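Local coordinates for reticulocyte binding protein (Streptococcus agalactiae COH1, PDB 3FAW), which is a cell-wall-anchored pullulanase of group B Streptococcus that probably hydrolyses alpha-1,6-glucosidic linkages in pullulan and related alpha-glucans, at residues Tyr205-Gly210 against Val214-Pro219; Val146-Trp151 against Val158-Tyr163; Ala750-Ala755 against Arg760-Gly765; His770-Gln775 against Asp799-Asp804. One frame throughout, in Å; residues are numbered along the deposited sequence.

Interaction 1. Residues Tyr205-Gly210 against Val214-Pro219; sequences YEIKRG and VKILDP
Tyr205 and Ile216 face each other as an antiparallel hydrogen-bonded pair, and Ile207 with Val214 forms the next such pair along the hairpin of strands 202-209 and 212-216. Each pair is closed by two backbone bonds, four in all; Ile216 N reaches Tyr205 O at 2.7 Å, and Ile207 N reaches Val214 O at 2.9 Å. The tight part is made by Tyr205, Ile207 and Ile216. There chi1 (69°) and chi2 (85°) of Ile216 together bring CD1 to 3.8 Å from Tyr205 CB, and the same methyl lies near the ring plane at its CD2 edge. At a slant, Ile207 CD1 meets Ile216 CG1 at 3.9 Å. Val214, on the same face, is partly exposed. The other face is looser. Extended Glu206 and Lys215 pass obliquely, so that Glu206 OE2 approaches Lys215 CE at 3.5 Å while the charged atoms OE2 and NZ stay 4.6 Å apart, beyond a salt bridge; NZ is instead paired with Asp235. Both segments belong to the carbohydrate-binding module 48 region, a beta-sandwich in this family. Beyond the last strand pair, a water accepts from Tyr205 OH at 2.6 Å and donates to Asp218 OD2, which also bonds Tyr203 OH. The chemistry implies a hairpin joined by backbone bonds and aliphatic packing, the charged pair probably adding no more than a weak, longer-range attraction.

Interaction 2. Residues Val146-Trp151 against Val158-Tyr163; sequences VEASLW and VTMIIY
Met160 and Ala148 meet across the interior at a single close pair of carbons, Met160 CE and Ala148 CB, 3.7 Å apart. From its CB, the methionine chain first runs with CG anti to the backbone N (chi1 -170°) and continues extended through chi2, carrying CG and SD away from strand 157-164 toward strand 146-151. Neither CB, CG nor SD comes within 4.2 Å of that strand. The chain then bends at chi3 (-79°), and this last turn delivers the terminal methyl CE to the alanine methyl; CE also packs against the hydroxyl end of Tyr205, from strand 202-209. The two strands are not direct partners: Ala148 and Met160 have CA atoms 9.4 Å apart, too far for backbone pairing. Within the antiparallel sheet, strand 146-151 pairs with 136-139 and 184-189, and strand 157-164 with 170-179 and 202-209, so the contact spans the inside of the beta-sandwich expected for a carbohydrate-binding module 48. A second apolar pair lies farther along. Leu150 crosses Val158 at a slant, its CD2 touching Val158 CG1 at 3.9 Å. Both side chains leave their strands toward each other, and CG1 is the valine branch nearer the leucine. Tyr205 packs on Leu150 as well as on Ala148, while Val158 also touches Trp185 of strand 184-189.

Interaction 3. Residues Ala750-Ala755 against Arg760-Gly765; sequences AVFVNA and RNVLLG
Phe752 and Val762 meet between two antiparallel sheets of the C-terminal beta domain, an arrangement consistent with the beta-sandwich C domain of alpha-amylase-family enzymes. Strand 748-754 belongs to the larger sheet, strand 760-763 to the smaller, and the CA atoms of Phe752 and Val762 stand 8.5 Å apart, a separation bridged by side chains. Phe752 is the first residue of 750-755 to reach across, and its ring presents its rim to segment 760-765. Val762 CG1 comes to that edge in the ring plane, 4.0 Å from Phe752 CE1. Leu764 CD2 approaches the same atom, Phe752 CE1, at 4.1 Å, its side chain running at about a right angle to the phenylalanine. Leu801 and Ile803 of strand 800-803 also pack on the phenylalanine. Val753, next in sequence, turns to the opposite side and packs on helix 590-609. Asn754 then points back across the gap, with its amide plane 89° from the Arg760 guanidinium plane. The buried amide is satisfied by neighbouring backbone: OD1 accepts from Asp756 N, and ND2 donates to Lys758 O and Ile803 O. Arg760 bends away at chi2 and chi3 toward Asp756, Asp729 and Asp734, with which it forms salt bridges. What Asn754 touches is therefore the aliphatic base of the arginine, Asn754 OD1 lying 3.4 Å from Arg760 CG.

Interaction 4. Residues His770-Gln775 against Asp799-Asp804; sequences HLLKGQ and DSLLID
Leu772 and Leu801 run antiparallel alongside one another, their ends overlapping at Leu772 CD2 and Leu801 CD1. These methyl carbons are 3.4 Å apart, closer than two methyls normally come, so the exact spacing is doubtful although the pairing of the two branches is plain. Leu772 rises from a 3-10 turn with its CB directed at the strand segment; chi1 of -66° aims CG the same way, and chi2 of 162° sends CD1 and CD2 to different residues. CD1 lies against the backbone of Asp799, 3.9 Å from its CA. CD2 takes the other side of the fork, near Leu801 CD1 and 3.6 Å from Ser800 O. Leu801 sets off to one side of the turn, and its terminal methyl bends in to Leu772. The contact places the 3-10 turn that follows helix 765-768 beside strand 800-803 of the small sheet in the C-terminal domain. Leu801 also packs on Leu764 and Ile811, and Leu771 fits against Ala750 and Val813. The contact is van der Waals packing, methyl against methyl and methyl against backbone, with no polar bond between the segments, which implies an association governed by shape and by partial burial of the Leu772 methyls more than by bond direction.

In the fold
The four contacts form two clusters on opposite sides of the chain's centre, with the centres of interactions 1 and 3 about 66 Å apart. Interactions 1 and 2 share the carbohydrate-binding module 48 sheet: neighbouring strands 202-209 and 157-164 join them, and Glu206 N probably bonds Thr159 O at 2.7 Å. Interactions 3 and 4 share the small C-terminal sheet, where Val762 N lies 2.7 Å from Leu801 O, a probable hydrogen bond. Interactions 2 and 3 are buried and work through side chains between strands that do not pair; interaction 3 adds a buried amide to its apolar contacts. Interactions 1 and 4 are partly buried. Backbone hydrogen bonds between the segments distinguish interaction 1, whereas interaction 4 is van der Waals packing of leucines and backbone.

Interaction 1. Residues Tyr205-Gly210 against Val214-Pro219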
loop_
_atom_site.group_PDB
_atom_site.type_symbol
_atom_site.label_atom_id
_atom_site.label_comp_id
_atom_site.label_asym_id
_atom_site.label_seq_id
_atom_site.Cartn_x
_atom_site.Cartn_y
_atom_site.Cartn_z
ATOM N N TYR A 205 -16.175 23.414 2.936
ATOM C CA TYR A 205 -16.253 24.198 4.172
ATOM C C TYR A 205 -15.295 25.379 4.096
ATOM O O TYR A 205 -14.120 25.200 3.779
ATOM C CB TYR A 205 -15.891 23.343 5.389
ATOM C CG TYR A 205 -16.947 22.343 5.789
ATOM C CD1 TYR A 205 -18.193 22.766 6.245
ATOM C CD2 TYR A 205 -16.697 20.971 5.727
ATOM C CE1 TYR A 205 -19.168 21.848 6.620
ATOM C CE2 TYR A 205 -17.665 20.049 6.105
ATOM C CZ TYR A 205 -18.896 20.496 6.552
ATOM O OH TYR A 205 -19.863 19.590 6.918
ATOM N N GLU A 206 -15.796 26.575 4.390
ATOM C CA GLU A 206 -14.947 27.758 4.505
ATOM C C GLU A 206 -14.653 28.051 5.973
ATOM O O GLU A 206 -15.562 28.362 6.749
ATOM C CB GLU A 206 -15.588 28.978 3.838
ATOM C CG GLU A 206 -14.625 30.154 3.693
ATOM C CD GLU A 206 -15.222 31.311 2.911
ATOM O OE1 GLU A 206 -16.269 31.839 3.339
ATOM O OE2 GLU A 206 -14.640 31.692 1.875
ATOM N N ILE A 207 -13.380 27.946 6.343
ATOM C CA ILE A 207 -12.945 28.126 7.725
ATOM C C ILE A 207 -12.279 29.484 7.872
ATOM O O ILE A 207 -11.422 29.845 7.073
ATOM C CB ILE A 207 -11.958 27.018 8.159
ATOM C CG1 ILE A 207 -12.614 25.640 8.013
ATOM C CG2 ILE A 207 -11.506 27.229 9.607
ATOM C CD1 ILE A 207 -11.741 24.490 8.474
ATOM N N LYS A 208 -12.686 30.233 8.892
ATOM C CA LYS A 208 -12.084 31.525 9.196
ATOM C C LYS A 208 -11.307 31.445 10.505
ATOM O O LYS A 208 -11.840 31.000 11.526
ATOM C CB LYS A 208 -13.164 32.602 9.296
ATOM C CG LYS A 208 -12.633 34.025 9.338
ATOM C CD LYS A 208 -13.772 35.034 9.325
ATOM C CE LYS A 208 -13.259 36.464 9.444
ATOM N NZ LYS A 208 -14.356 37.465 9.310
ATOM N N ARG A 209 -10.041 31.855 10.453
ATOM C CA ARG A 209 -9.207 32.030 11.644
ATOM C C ARG A 209 -8.559 33.407 11.565
ATOM O O ARG A 209 -7.545 33.586 10.890
ATOM C CB ARG A 209 -8.126 30.950 11.724
ATOM C CG ARG A 209 -8.638 29.574 12.102
ATOM C CD ARG A 209 -7.503 28.563 12.176
ATOM N NE ARG A 209 -6.885 28.363 10.866
ATOM C CZ ARG A 209 -7.249 27.446 9.970
ATOM N NH1 ARG A 209 -8.234 26.590 10.215
ATOM N NH2 ARG A 209 -6.608 27.387 8.811
ATOM N N GLY A 210 -9.156 34.379 12.245
ATOM C CA GLY A 210 -8.720 35.767 12.146
ATOM C C GLY A 210 -9.042 36.351 10.780
ATOM O O GLY A 210 -10.181 36.270 10.316
ATOM N N VAL A 214 -10.210 30.036 4.225
ATOM C CA VAL A 214 -9.803 28.990 3.286
ATOM C C VAL A 214 -10.899 27.934 3.102
ATOM O O VAL A 214 -11.635 27.624 4.036
ATOM C CB VAL A 214 -8.467 28.335 3.724
ATOM C CG1 VAL A 214 -8.654 27.463 4.970
ATOM C CG2 VAL A 214 -7.861 27.543 2.573
ATOM N N LYS A 215 -11.003 27.399 1.887
ATOM C CA LYS A 215 -12.026 26.402 1.552
ATOM C C LYS A 215 -11.427 25.000 1.572
ATOM O O LYS A 215 -10.469 24.717 0.839
ATOM C CB LYS A 215 -12.658 26.720 0.192
ATOM C CG LYS A 215 -13.432 28.042 0.191
ATOM C CD LYS A 215 -13.914 28.464 -1.193
ATOM C CE LYS A 215 -14.567 29.846 -1.129
ATOM N NZ LYS A 215 -15.085 30.322 -2.443
ATOM N N ILE A 216 -11.994 24.128 2.408
ATOM C CA ILE A 216 -11.410 22.801 2.668
ATOM C C ILE A 216 -12.315 21.631 2.259
ATOM O O ILE A 216 -13.520 21.794 2.052
ATOM C CB ILE A 216 -10.955 22.645 4.164
ATOM C CG1 ILE A 216 -12.143 22.582 5.131
ATOM C CG2 ILE A 216 -10.021 23.791 4.561
ATOM C CD1 ILE A 216 -12.740 21.206 5.316
ATOM N N LEU A 217 -11.705 20.453 2.147
ATOM C CA LEU A 217 -12.404 19.224 1.765
ATOM C C LEU A 217 -12.678 18.399 3.011
ATOM O O LEU A 217 -11.753 18.067 3.748
ATOM C CB LEU A 217 -11.559 18.409 0.774
ATOM C CG LEU A 217 -11.999 16.968 0.483
ATOM C CD1 LEU A 217 -13.454 16.925 0.029
ATOM C CD2 LEU A 217 -11.091 16.307 -0.564
ATOM N N ASP A 218 -13.950 18.081 3.243
ATOM C CA ASP A 218 -14.353 17.215 4.351
ATOM C C ASP A 218 -13.532 15.918 4.319
ATOM O O ASP A 218 -13.652 15.135 3.374
ATOM C CB ASP A 218 -15.853 16.909 4.244
ATOM C CG ASP A 218 -16.406 16.188 5.460
ATOM O OD1 ASP A 218 -15.634 15.838 6.381
ATOM O OD2 ASP A 218 -17.636 15.966 5.496
ATOM N N PRO A 219 -12.677 15.693 5.338
ATOM C CA PRO A 219 -11.883 14.460 5.335
ATOM C C PRO A 219 -12.707 13.171 5.438
ATOM O O PRO A 219 -12.235 12.125 5.014
ATOM C CB PRO A 219 -10.944 14.620 6.544
ATOM C CG PRO A 219 -11.500 15.700 7.359
ATOM C CD PRO A 219 -12.379 16.550 6.499
HETATM O O HOH W 1 -19.182 17.147 7.303
#

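Interaction 2. Residues Val146-Trp151 against Val158-Tyr163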
loop_
_atom_site.group_PDB
_atom_site.type_symbol
_atom_site.label_atom_id
_atom_site.label_comp_id
_atom_site.label_asym_id
_atom_site.label_seq_id
_atom_site.Cartn_x
_atom_site.Cartn_y
_atom_site.Cartn_z
ATOM N N VAL A 146 -29.651 16.655 5.812
ATOM C CA VAL A 146 -28.279 16.212 6.059
ATOM C C VAL A 146 -27.815 16.675 7.443
ATOM O O VAL A 146 -27.920 17.855 7.760
ATOM C CB VAL A 146 -27.303 16.757 4.985
ATOM C CG1 VAL A 146 -25.867 16.357 5.304
ATOM C CG2 VAL A 146 -27.694 16.256 3.611
ATOM N N GLU A 147 -27.320 15.736 8.257
ATOM C CA GLU A 147 -26.619 16.053 9.511
ATOM C C GLU A 147 -25.109 16.063 9.267
ATOM O O GLU A 147 -24.528 15.028 8.942
ATOM C CB GLU A 147 -26.932 15.020 10.594
ATOM C CG GLU A 147 -28.392 14.931 10.990
ATOM C CD GLU A 147 -28.660 13.855 12.042
ATOM O OE1 GLU A 147 -27.691 13.261 12.565
ATOM O OE2 GLU A 147 -29.846 13.608 12.345
ATOM N N ALA A 148 -24.485 17.226 9.444
ATOM C CA ALA A 148 -23.069 17.421 9.123
ATOM C C ALA A 148 -22.239 17.745 10.368
ATOM O O ALA A 148 -22.706 18.428 11.276
ATOM C CB ALA A 148 -22.920 18.529 8.094
ATOM N N SER A 149 -21.003 17.251 10.383
ATOM C CA SER A 149 -20.064 17.484 11.483
ATOM C C SER A 149 -18.645 17.627 10.940
ATOM O O SER A 149 -18.220 16.830 10.102
ATOM C CB SER A 149 -20.114 16.332 12.489
ATOM O OG SER A 149 -21.209 16.475 13.380
ATOM N N LEU A 150 -17.929 18.645 11.420
ATOM C CA LEU A 150 -16.524 18.884 11.062
ATOM C C LEU A 150 -15.725 19.266 12.313
ATOM O O LEU A 150 -16.095 20.203 13.025
ATOM C CB LEU A 150 -16.408 20.014 10.033
ATOM C CG LEU A 150 -14.980 20.329 9.558
ATOM C CD1 LEU A 150 -14.505 19.275 8.556
ATOM C CD2 LEU A 150 -14.884 21.725 8.963
ATOM N N TRP A 151 -14.632 18.551 12.567
ATOM C CA TRP A 151 -13.762 18.835 13.713
ATOM C C TRP A 151 -12.741 19.916 13.343
ATOM O O TRP A 151 -11.986 19.757 12.384
ATOM C CB TRP A 151 -13.053 17.551 14.167
ATOM C CG TRP A 151 -12.190 17.708 15.383
ATOM C CD1 TRP A 151 -12.584 17.630 16.687
ATOM C CD2 TRP A 151 -10.779 17.954 15.404
ATOM N NE1 TRP A 151 -11.505 17.819 17.519
ATOM C CE2 TRP A 151 -10.385 18.023 16.757
ATOM C CE3 TRP A 151 -9.809 18.132 14.409
ATOM C CZ2 TRP A 151 -9.060 18.258 17.143
ATOM C CZ3 TRP A 151 -8.493 18.363 14.791
ATOM C CH2 TRP A 151 -8.130 18.425 16.148
ATOM N N VAL A 158 -17.098 28.461 10.820
ATOM C CA VAL A 158 -17.099 27.475 9.747
ATOM C C VAL A 158 -18.416 27.611 8.985
ATOM O O VAL A 158 -19.492 27.636 9.590
ATOM C CB VAL A 158 -16.913 26.038 10.286
ATOM C CG1 VAL A 158 -17.009 25.016 9.160
ATOM C CG2 VAL A 158 -15.564 25.908 10.998
ATOM N N THR A 159 -18.312 27.727 7.662
ATOM C CA THR A 159 -19.469 27.878 6.784
ATOM C C THR A 159 -19.429 26.811 5.697
ATOM O O THR A 159 -18.384 26.586 5.093
ATOM C CB THR A 159 -19.460 29.266 6.113
ATOM O OG1 THR A 159 -19.444 30.286 7.121
ATOM C CG2 THR A 159 -20.678 29.449 5.217
ATOM N N MET A 160 -20.563 26.154 5.457
ATOM C CA MET A 160 -20.682 25.206 4.355
ATOM C C MET A 160 -21.144 25.934 3.093
ATOM O O MET A 160 -22.081 26.729 3.133
ATOM C CB MET A 160 -21.668 24.086 4.692
ATOM C CG MET A 160 -21.658 22.939 3.684
ATOM S SD MET A 160 -23.036 21.789 3.858
ATOM C CE MET A 160 -22.502 20.783 5.248
ATOM N N ILE A 161 -20.470 25.658 1.981
ATOM C CA ILE A 161 -20.868 26.163 0.676
ATOM C C ILE A 161 -21.373 24.981 -0.136
ATOM O O ILE A 161 -20.670 23.980 -0.269
ATOM C CB ILE A 161 -19.688 26.810 -0.080
ATOM C CG1 ILE A 161 -18.999 27.868 0.784
ATOM C CG2 ILE A 161 -20.177 27.428 -1.390
ATOM C CD1 ILE A 161 -17.787 28.483 0.122
ATOM N N ILE A 162 -22.583 25.104 -0.680
ATOM C CA ILE A 162 -23.234 23.999 -1.381
ATOM C C ILE A 162 -23.306 24.281 -2.882
ATOM O O ILE A 162 -23.668 25.385 -3.297
ATOM C CB ILE A 162 -24.640 23.720 -0.800
ATOM C CG1 ILE A 162 -24.536 23.430 0.702
ATOM C CG2 ILE A 162 -25.294 22.549 -1.513
ATOM C CD1 ILE A 162 -25.841 23.035 1.365
ATOM N N TYR A 163 -22.949 23.274 -3.683
ATOM C CA TYR A 163 -22.844 23.413 -5.136
ATOM C C TYR A 163 -23.818 22.483 -5.857
ATOM O O TYR A 163 -24.027 21.347 -5.434
ATOM C CB TYR A 163 -21.420 23.113 -5.606
ATOM C CG TYR A 163 -20.353 23.959 -4.934
ATOM C CD1 TYR A 163 -19.904 25.145 -5.514
ATOM C CD2 TYR A 163 -19.797 23.572 -3.720
ATOM C CE1 TYR A 163 -18.930 25.918 -4.902
ATOM C CE2 TYR A 163 -18.821 24.338 -3.098
ATOM C CZ TYR A 163 -18.391 25.510 -3.693
ATOM O OH TYR A 163 -17.429 26.275 -3.077
#

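Interaction 3. Residues Ala750-Ala755 against Arg760-Gly765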
loop_
_atom_site.group_PDB
_atom_site.type_symbol
_atom_site.label_atom_id
_atom_site.label_comp_id
_atom_site.label_asym_id
_atom_site.label_seq_id
_atom_site.Cartn_x
_atom_site.Cartn_y
_atom_site.Cartn_z
ATOM N N ALA A 750 9.140 -32.983 -2.309
ATOM C CA ALA A 750 10.523 -32.511 -2.472
ATOM C C ALA A 750 10.644 -31.598 -3.688
ATOM O O ALA A 750 10.239 -31.976 -4.787
ATOM C CB ALA A 750 11.475 -33.689 -2.608
ATOM N N VAL A 751 11.212 -30.410 -3.479
ATOM C CA VAL A 751 11.387 -29.406 -4.535
ATOM C C VAL A 751 12.866 -29.264 -4.902
ATOM O O VAL A 751 13.706 -29.049 -4.029
ATOM C CB VAL A 751 10.874 -28.014 -4.083
ATOM C CG1 VAL A 751 10.920 -27.019 -5.250
ATOM C CG2 VAL A 751 9.462 -28.113 -3.511
ATOM N N PHE A 752 13.166 -29.383 -6.195
ATOM C CA PHE A 752 14.525 -29.241 -6.719
ATOM C C PHE A 752 14.575 -28.080 -7.706
ATOM O O PHE A 752 13.777 -28.037 -8.640
ATOM C CB PHE A 752 14.957 -30.517 -7.444
ATOM C CG PHE A 752 14.908 -31.759 -6.591
ATOM C CD1 PHE A 752 16.046 -32.219 -5.946
ATOM C CD2 PHE A 752 13.728 -32.478 -6.455
ATOM C CE1 PHE A 752 16.007 -33.364 -5.168
ATOM C CE2 PHE A 752 13.680 -33.620 -5.679
ATOM C CZ PHE A 752 14.822 -34.065 -5.035
ATOM N N VAL A 753 15.504 -27.146 -7.500
ATOM C CA VAL A 753 15.699 -26.015 -8.421
ATOM C C VAL A 753 17.157 -25.929 -8.868
ATOM O O VAL A 753 18.020 -25.494 -8.100
ATOM C CB VAL A 753 15.301 -24.668 -7.767
ATOM C CG1 VAL A 753 15.646 -23.498 -8.684
ATOM C CG2 VAL A 753 13.812 -24.655 -7.421
ATOM N N ASN A 754 17.428 -26.365 -10.097
ATOM C CA ASN A 754 18.731 -26.147 -10.717
ATOM C C ASN A 754 18.711 -24.840 -11.511
ATOM O O ASN A 754 18.243 -24.805 -12.650
ATOM C CB ASN A 754 19.130 -27.314 -11.629
ATOM C CG ASN A 754 20.543 -27.161 -12.197
ATOM O OD1 ASN A 754 21.305 -26.291 -11.772
ATOM N ND2 ASN A 754 20.896 -28.012 -13.158
ATOM N N ALA A 755 19.216 -23.774 -10.897
ATOM C CA ALA A 755 19.332 -22.477 -11.560
ATOM C C ALA A 755 20.684 -22.313 -12.265
ATOM O O ALA A 755 20.993 -21.232 -12.765
ATOM C CB ALA A 755 19.120 -21.344 -10.552
ATOM N N ARG A 760 23.148 -30.615 -13.286
ATOM C CA ARG A 760 23.682 -30.896 -11.949
ATOM C C ARG A 760 23.093 -32.178 -11.378
ATOM O O ARG A 760 21.882 -32.396 -11.448
ATOM C CB ARG A 760 23.390 -29.743 -10.986
ATOM C CG ARG A 760 23.974 -28.396 -11.394
ATOM C CD ARG A 760 25.496 -28.367 -11.302
ATOM N NE ARG A 760 25.965 -28.443 -9.919
ATOM C CZ ARG A 760 26.040 -27.410 -9.079
ATOM N NH1 ARG A 760 25.667 -26.195 -9.456
ATOM N NH2 ARG A 760 26.487 -27.592 -7.844
ATOM N N ASN A 761 23.960 -33.016 -10.816
ATOM C CA ASN A 761 23.540 -34.202 -10.069
ATOM C C ASN A 761 23.301 -33.820 -8.615
ATOM O O ASN A 761 24.209 -33.319 -7.952
ATOM C CB ASN A 761 24.606 -35.302 -10.157
ATOM C CG ASN A 761 24.251 -36.545 -9.341
ATOM O OD1 ASN A 761 24.334 -36.540 -8.112
ATOM N ND2 ASN A 761 23.888 -37.621 -10.028
ATOM N N VAL A 762 22.081 -34.044 -8.132
ATOM C CA VAL A 762 21.732 -33.799 -6.730
ATOM C C VAL A 762 21.755 -35.114 -5.948
ATOM O O VAL A 762 20.976 -36.026 -6.230
ATOM C CB VAL A 762 20.336 -33.152 -6.604
ATOM C CG1 VAL A 762 19.955 -32.974 -5.139
ATOM C CG2 VAL A 762 20.306 -31.807 -7.322
ATOM N N LEU A 763 22.646 -35.201 -4.961
ATOM C CA LEU A 763 22.794 -36.408 -4.143
ATOM C C LEU A 763 21.654 -36.538 -3.120
ATOM O O LEU A 763 21.303 -35.573 -2.445
ATOM C CB LEU A 763 24.152 -36.385 -3.431
ATOM C CG LEU A 763 24.547 -37.571 -2.546
ATOM C CD1 LEU A 763 24.510 -38.897 -3.307
ATOM C CD2 LEU A 763 25.930 -37.327 -1.968
ATOM N N LEU A 764 21.077 -37.735 -3.024
ATOM C CA LEU A 764 20.026 -38.027 -2.043
ATOM C C LEU A 764 20.563 -38.885 -0.897
ATOM O O LEU A 764 20.269 -38.622 0.270
ATOM C CB LEU A 764 18.835 -38.724 -2.714
ATOM C CG LEU A 764 18.135 -37.918 -3.814
ATOM C CD1 LEU A 764 16.940 -38.684 -4.387
ATOM C CD2 LEU A 764 17.697 -36.559 -3.297
ATOM N N GLY A 765 21.350 -39.907 -1.233
ATOM C CA GLY A 765 21.952 -40.779 -0.225
ATOM C C GLY A 765 20.902 -41.575 0.530
ATOM O O GLY A 765 19.738 -41.614 0.128
#

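Interaction 4. Residues His770-Gln775 against Asp799-Asp804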
loop_
_atom_site.group_PDB
_atom_site.type_symbol
_atom_site.label_atom_id
_atom_site.label_comp_id
_atom_site.label_asym_id
_atom_site.label_seq_id
_atom_site.Cartn_x
_atom_site.Cartn_y
_atom_site.Cartn_z
ATOM N N HIS A 770 14.298 -42.516 -0.448
ATOM C CA HIS A 770 12.860 -42.782 -0.573
ATOM C C HIS A 770 12.167 -41.923 -1.645
ATOM O O HIS A 770 11.099 -42.288 -2.137
ATOM C CB HIS A 770 12.175 -42.570 0.781
ATOM C CG HIS A 770 12.237 -41.158 1.277
ATOM N ND1 HIS A 770 11.202 -40.267 1.103
ATOM C CD2 HIS A 770 13.212 -40.482 1.929
ATOM C CE1 HIS A 770 11.534 -39.103 1.630
ATOM N NE2 HIS A 770 12.749 -39.205 2.138
ATOM N N LEU A 771 12.775 -40.791 -1.998
ATOM C CA LEU A 771 12.233 -39.895 -3.022
ATOM C C LEU A 771 12.286 -40.485 -4.434
ATOM O O LEU A 771 11.512 -40.081 -5.303
ATOM C CB LEU A 771 12.973 -38.553 -3.004
ATOM C CG LEU A 771 12.853 -37.709 -1.733
ATOM C CD1 LEU A 771 13.695 -36.439 -1.864
ATOM C CD2 LEU A 771 11.396 -37.369 -1.439
ATOM N N LEU A 772 13.189 -41.437 -4.662
ATOM C CA LEU A 772 13.313 -42.092 -5.970
ATOM C C LEU A 772 12.093 -42.957 -6.323
ATOM O O LEU A 772 11.898 -43.301 -7.487
ATOM C CB LEU A 772 14.592 -42.940 -6.030
ATOM C CG LEU A 772 15.909 -42.159 -5.965
ATOM C CD1 LEU A 772 17.063 -43.075 -5.595
ATOM C CD2 LEU A 772 16.185 -41.444 -7.283
ATOM N N LYS A 773 11.285 -43.300 -5.318
ATOM C CA LYS A 773 10.057 -44.082 -5.516
ATOM C C LYS A 773 8.820 -43.208 -5.737
ATOM O O LYS A 773 7.723 -43.726 -5.944
ATOM C CB LYS A 773 9.811 -44.988 -4.305
ATOM C CG LYS A 773 10.936 -45.979 -4.001
ATOM C CD LYS A 773 11.057 -47.083 -5.051
ATOM C CE LYS A 773 9.840 -47.997 -5.080
ATOM N NZ LYS A 773 10.085 -49.224 -5.887
ATOM N N GLY A 774 8.999 -41.889 -5.690
ATOM C CA GLY A 774 7.889 -40.946 -5.808
ATOM C C GLY A 774 7.489 -40.617 -7.236
ATOM O O GLY A 774 8.087 -41.107 -8.193
ATOM N N GLN A 775 6.466 -39.775 -7.363
ATOM C CA GLN A 775 5.944 -39.341 -8.658
ATOM C C GLN A 775 6.382 -37.908 -8.932
ATOM O O GLN A 775 6.365 -37.071 -8.029
ATOM C CB GLN A 775 4.416 -39.400 -8.660
ATOM C CG GLN A 775 3.825 -40.773 -8.332
ATOM C CD GLN A 775 2.355 -40.710 -7.920
ATOM O OE1 GLN A 775 1.918 -39.767 -7.255
ATOM N NE2 GLN A 775 1.591 -41.729 -8.303
ATOM N N ASP A 799 21.157 -43.326 -6.258
ATOM C CA ASP A 799 20.845 -42.541 -5.052
ATOM C C ASP A 799 20.979 -41.032 -5.314
ATOM O O ASP A 799 21.391 -40.265 -4.441
ATOM C CB ASP A 799 21.719 -42.987 -3.866
ATOM C CG ASP A 799 23.192 -42.628 -4.037
ATOM O OD1 ASP A 799 23.577 -42.142 -5.121
ATOM O OD2 ASP A 799 23.969 -42.827 -3.077
ATOM N N SER A 800 20.625 -40.617 -6.526
ATOM C CA SER A 800 20.702 -39.213 -6.905
ATOM C C SER A 800 19.752 -38.895 -8.049
ATOM O O SER A 800 19.136 -39.792 -8.636
ATOM C CB SER A 800 22.145 -38.831 -7.273
ATOM O OG SER A 800 22.666 -39.652 -8.308
ATOM N N LEU A 801 19.623 -37.600 -8.325
ATOM C CA LEU A 801 18.839 -37.080 -9.443
ATOM C C LEU A 801 19.754 -36.260 -10.347
ATOM O O LEU A 801 20.532 -35.445 -9.859
ATOM C CB LEU A 801 17.710 -36.182 -8.923
ATOM C CG LEU A 801 16.361 -36.836 -8.612
ATOM C CD1 LEU A 801 16.512 -38.067 -7.736
ATOM C CD2 LEU A 801 15.439 -35.819 -7.963
ATOM N N LEU A 802 19.666 -36.485 -11.655
ATOM C CA LEU A 802 20.364 -35.660 -12.637
ATOM C C LEU A 802 19.365 -34.678 -13.234
ATOM O O LEU A 802 18.409 -35.086 -13.902
ATOM C CB LEU A 802 20.984 -36.524 -13.738
ATOM C CG LEU A 802 21.719 -35.799 -14.872
ATOM C CD1 LEU A 802 22.826 -34.892 -14.330
ATOM C CD2 LEU A 802 22.290 -36.813 -15.855
ATOM N N ILE A 803 19.590 -33.389 -12.996
ATOM C CA ILE A 803 18.638 -32.354 -13.389
ATOM C C ILE A 803 19.226 -31.428 -14.449
ATOM O O ILE A 803 20.353 -30.947 -14.310
ATOM C CB ILE A 803 18.178 -31.525 -12.169
ATOM C CG1 ILE A 803 17.563 -32.447 -11.109
ATOM C CG2 ILE A 803 17.172 -30.449 -12.599
ATOM C CD1 ILE A 803 17.128 -31.729 -9.858
ATOM N N ASP A 804 18.448 -31.191 -15.506
ATOM C CA ASP A 804 18.836 -30.296 -16.601
ATOM C C ASP A 804 19.061 -28.861 -16.109
ATOM O O ASP A 804 18.495 -28.457 -15.095
ATOM C CB ASP A 804 17.745 -30.269 -17.683
ATOM C CG ASP A 804 17.824 -31.444 -18.653
ATOM O OD1 ASP A 804 18.385 -32.508 -18.306
ATOM O OD2 ASP A 804 17.296 -31.293 -19.776
#